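Local coordinates for protein putative branched-chain amino acid ABC transporter (Rhodospirillum rubrum ATCC 11170, PDB 3HUT) that probably binds branched-chain or related amino acids outside the cytoplasmic membrane and delivers them to an ABC transporter for uptake, at residues A[118-123]-A[279-284]. Sequence-based numbering, arbitrary orientation.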
ATOM      1  N   ARG A 118      -8.514   6.182   0.096  1.00  6.80           N
ATOM      2  CA  ARG A 118      -7.316   5.553  -0.460  1.00  8.72           C
ATOM      3  C   ARG A 118      -7.371   4.049  -0.227  1.00  7.82           C
ATOM      4  O   ARG A 118      -7.834   3.589   0.822  1.00  7.74           O
ATOM      5  CB  ARG A 118      -6.054   6.127   0.197  1.00  9.57           C
ATOM      6  CG  ARG A 118      -6.123   6.179   1.714  1.00 13.56           C
ATOM      7  CD  ARG A 118      -4.747   6.184   2.365  1.00 16.18           C
ATOM      8  NE  ARG A 118      -3.925   7.274   1.872  1.00 21.61           N
ATOM      9  CZ  ARG A 118      -3.576   8.343   2.579  1.00 17.83           C
ATOM     10  NH1 ARG A 118      -3.968   8.482   3.835  1.00 16.40           N
ATOM     11  NH2 ARG A 118      -2.841   9.280   2.012  1.00 15.56           N
ATOM     12  N   ALA A 119      -6.898   3.283  -1.205  1.00  5.81           N
ATOM     13  CA  ALA A 119      -6.898   1.832  -1.093  1.00  5.67           C
ATOM     14  C   ALA A 119      -5.644   1.358  -0.369  1.00  7.39           C
ATOM     15  O   ALA A 119      -5.624   0.275   0.212  1.00  7.91           O
ATOM     16  CB  ALA A 119      -6.971   1.203  -2.476  1.00  5.07           C
ATOM     17  N   ILE A 120      -4.606   2.186  -0.397  1.00  6.51           N
ATOM     18  CA  ILE A 120      -3.332   1.872   0.239  1.00  7.25           C
ATOM     19  C   ILE A 120      -3.313   2.482   1.644  1.00  7.81           C
ATOM     20  O   ILE A 120      -4.188   3.273   1.986  1.00  8.83           O
ATOM     21  CB  ILE A 120      -2.171   2.456  -0.599  1.00  5.76           C
ATOM     22  CG1 ILE A 120      -0.831   1.857  -0.172  1.00  7.53           C
ATOM     23  CG2 ILE A 120      -2.141   3.968  -0.437  1.00  8.32           C
ATOM     24  CD1 ILE A 120       0.299   2.174  -1.152  1.00 11.07           C
ATOM     25  N   THR A 121      -2.337   2.101   2.465  1.00  8.93           N
ATOM     26  CA  THR A 121      -2.228   2.660   3.817  1.00  9.03           C
ATOM     27  C   THR A 121      -1.105   3.682   3.785  1.00 10.05           C
ATOM     28  O   THR A 121      -0.331   3.717   2.831  1.00 10.98           O
ATOM     29  CB  THR A 121      -1.852   1.587   4.868  1.00 10.15           C
ATOM     30  OG1 THR A 121      -0.545   1.076   4.579  1.00 12.66           O
ATOM     31  CG2 THR A 121      -2.848   0.434   4.854  1.00  6.81           C
ATOM     32  N   THR A 122      -1.014   4.522   4.811  1.00 10.14           N
ATOM     33  CA  THR A 122       0.068   5.499   4.864  1.00 12.30           C
ATOM     34  C   THR A 122       1.344   4.725   5.204  1.00 12.05           C
ATOM     35  O   THR A 122       1.282   3.621   5.751  1.00 12.40           O
ATOM     36  CB  THR A 122      -0.162   6.551   5.958  1.00 13.43           C
ATOM     37  OG1 THR A 122      -0.175   5.906   7.237  1.00 15.50           O
ATOM     38  CG2 THR A 122      -1.483   7.274   5.736  1.00 15.64           C
ATOM     39  N   PRO A 123       2.518   5.289   4.882  1.00 12.21           N
ATOM     40  CA  PRO A 123       3.794   4.625   5.166  1.00 12.07           C
ATOM     41  C   PRO A 123       3.991   4.305   6.645  1.00 12.52           C
ATOM     42  O   PRO A 123       4.571   3.280   6.997  1.00 13.32           O
ATOM     43  CB  PRO A 123       4.825   5.631   4.665  1.00 11.52           C
ATOM     44  CG  PRO A 123       4.106   6.324   3.549  1.00 13.88           C
ATOM     45  CD  PRO A 123       2.736   6.544   4.142  1.00 11.96           C
ATOM     46  N   ALA A 279      -0.484  -2.846  -9.058  1.00  8.81           N
ATOM     47  CA  ALA A 279      -1.557  -3.508  -9.787  1.00  8.75           C
ATOM     48  C   ALA A 279      -2.568  -4.067  -8.781  1.00  7.11           C
ATOM     49  O   ALA A 279      -3.783  -3.991  -8.989  1.00  7.02           O
ATOM     50  CB  ALA A 279      -0.991  -4.631 -10.634  1.00  9.47           C
ATOM     51  N   ALA A 280      -2.059  -4.617  -7.684  1.00  5.72           N
ATOM     52  CA  ALA A 280      -2.914  -5.192  -6.651  1.00  4.45           C
ATOM     53  C   ALA A 280      -3.786  -4.133  -5.971  1.00  6.17           C
ATOM     54  O   ALA A 280      -4.972  -4.349  -5.733  1.00  3.54           O
ATOM     55  CB  ALA A 280      -2.056  -5.910  -5.618  1.00  6.64           C
ATOM     56  N   HIS A 281      -3.197  -2.991  -5.645  1.00  5.58           N
ATOM     57  CA  HIS A 281      -3.959  -1.924  -5.012  1.00  7.20           C
ATOM     58  C   HIS A 281      -4.957  -1.341  -6.009  1.00  7.65           C
ATOM     59  O   HIS A 281      -6.036  -0.896  -5.627  1.00  8.51           O
ATOM     60  CB  HIS A 281      -3.009  -0.845  -4.485  1.00  8.53           C
ATOM     61  CG  HIS A 281      -2.266  -1.262  -3.254  1.00 11.63           C
ATOM     62  ND1 HIS A 281      -2.827  -1.212  -1.994  1.00 13.24           N
ATOM     63  CD2 HIS A 281      -1.031  -1.792  -3.092  1.00  9.67           C
ATOM     64  CE1 HIS A 281      -1.969  -1.693  -1.114  1.00 12.17           C
ATOM     65  NE2 HIS A 281      -0.871  -2.054  -1.754  1.00 12.01           N
ATOM     66  N   GLY A 282      -4.596  -1.353  -7.289  1.00  7.54           N
ATOM     67  CA  GLY A 282      -5.495  -0.847  -8.308  1.00  8.46           C
ATOM     68  C   GLY A 282      -6.665  -1.805  -8.425  1.00  8.80           C
ATOM     69  O   GLY A 282      -7.810  -1.398  -8.645  1.00  7.25           O
ATOM     70  N   TYR A 283      -6.373  -3.094  -8.270  1.00  6.78           N
ATOM     71  CA  TYR A 283      -7.403  -4.122  -8.335  1.00  7.99           C
ATOM     72  C   TYR A 283      -8.391  -3.913  -7.186  1.00  8.28           C
ATOM     73  O   TYR A 283      -9.607  -3.882  -7.396  1.00  9.30           O
ATOM     74  CB  TYR A 283      -6.769  -5.513  -8.220  1.00  7.63           C
ATOM     75  CG  TYR A 283      -7.736  -6.661  -8.430  1.00  8.30           C
ATOM     76  CD1 TYR A 283      -8.355  -6.864  -9.666  1.00  8.61           C
ATOM     77  CD2 TYR A 283      -8.008  -7.566  -7.403  1.00  6.15           C
ATOM     78  CE1 TYR A 283      -9.217  -7.947  -9.874  1.00  7.71           C
ATOM     79  CE2 TYR A 283      -8.868  -8.649  -7.600  1.00  7.99           C
ATOM     80  CZ  TYR A 283      -9.468  -8.835  -8.838  1.00  9.02           C
ATOM     81  OH  TYR A 283     -10.315  -9.910  -9.041  1.00  8.86           O
ATOM     82  N   ASP A 284      -7.865  -3.772  -5.970  1.00  7.56           N
ATOM     83  CA  ASP A 284      -8.715  -3.574  -4.801  1.00  8.15           C
ATOM     84  C   ASP A 284      -9.464  -2.247  -4.838  1.00  8.59           C
ATOM     85  O   ASP A 284     -10.609  -2.163  -4.388  1.00  5.97           O
ATOM     86  CB  ASP A 284      -7.892  -3.650  -3.507  1.00  8.18           C
ATOM     87  CG  ASP A 284      -7.616  -5.078  -3.071  1.00 10.93           C
ATOM     88  OD1 ASP A 284      -8.091  -6.013  -3.750  1.00  8.63           O
ATOM     89  OD2 ASP A 284      -6.921  -5.263  -2.043  1.00  8.54           O
TER
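Ile120 lies over one face of the His281 imidazole in a CH-pi contact between loop 118-123 and helical segment 279-284. Ile120 CG1 stands 4.1 Å from the centroid of the His281 ring, 23° off the normal and displaced toward the rim. There Ile120 CG1 comes within 3.8 Å of His281 CE1. With CG1 anti to the backbone N (chi1 -166°), the isoleucine chain runs across the histidine side chain at about a right angle. Its backbone joins in, Ile120 CA lying 3.8 Å from His281 ND1.

At the edge of the ring, Ala119 O lies near its plane, 3.9 Å from His281 ND1, but no hydrogen bond spans the two segments. The methyl of Ala119 packs against the helix backbone, Ala119 CB to His281 O 3.9 Å.

Replacing His281 by alanine would remove the ring, which would probably leave Ile120 CG1 without the face it packs on and open a gap between loop and helix.

Lys333 of strand 331-341 also touches His281 and makes a weak hydrogen bond to Ala119 O. Loop 118-123 leaves strand 116-118, at the edge of the five-stranded parallel sheet, for helix 126-136 and the second sheet, one of the crossovers between the two lobes of a periplasmic binding protein; the contact packs it on helix 277-296, whose Tyr283 touches helix 18-37.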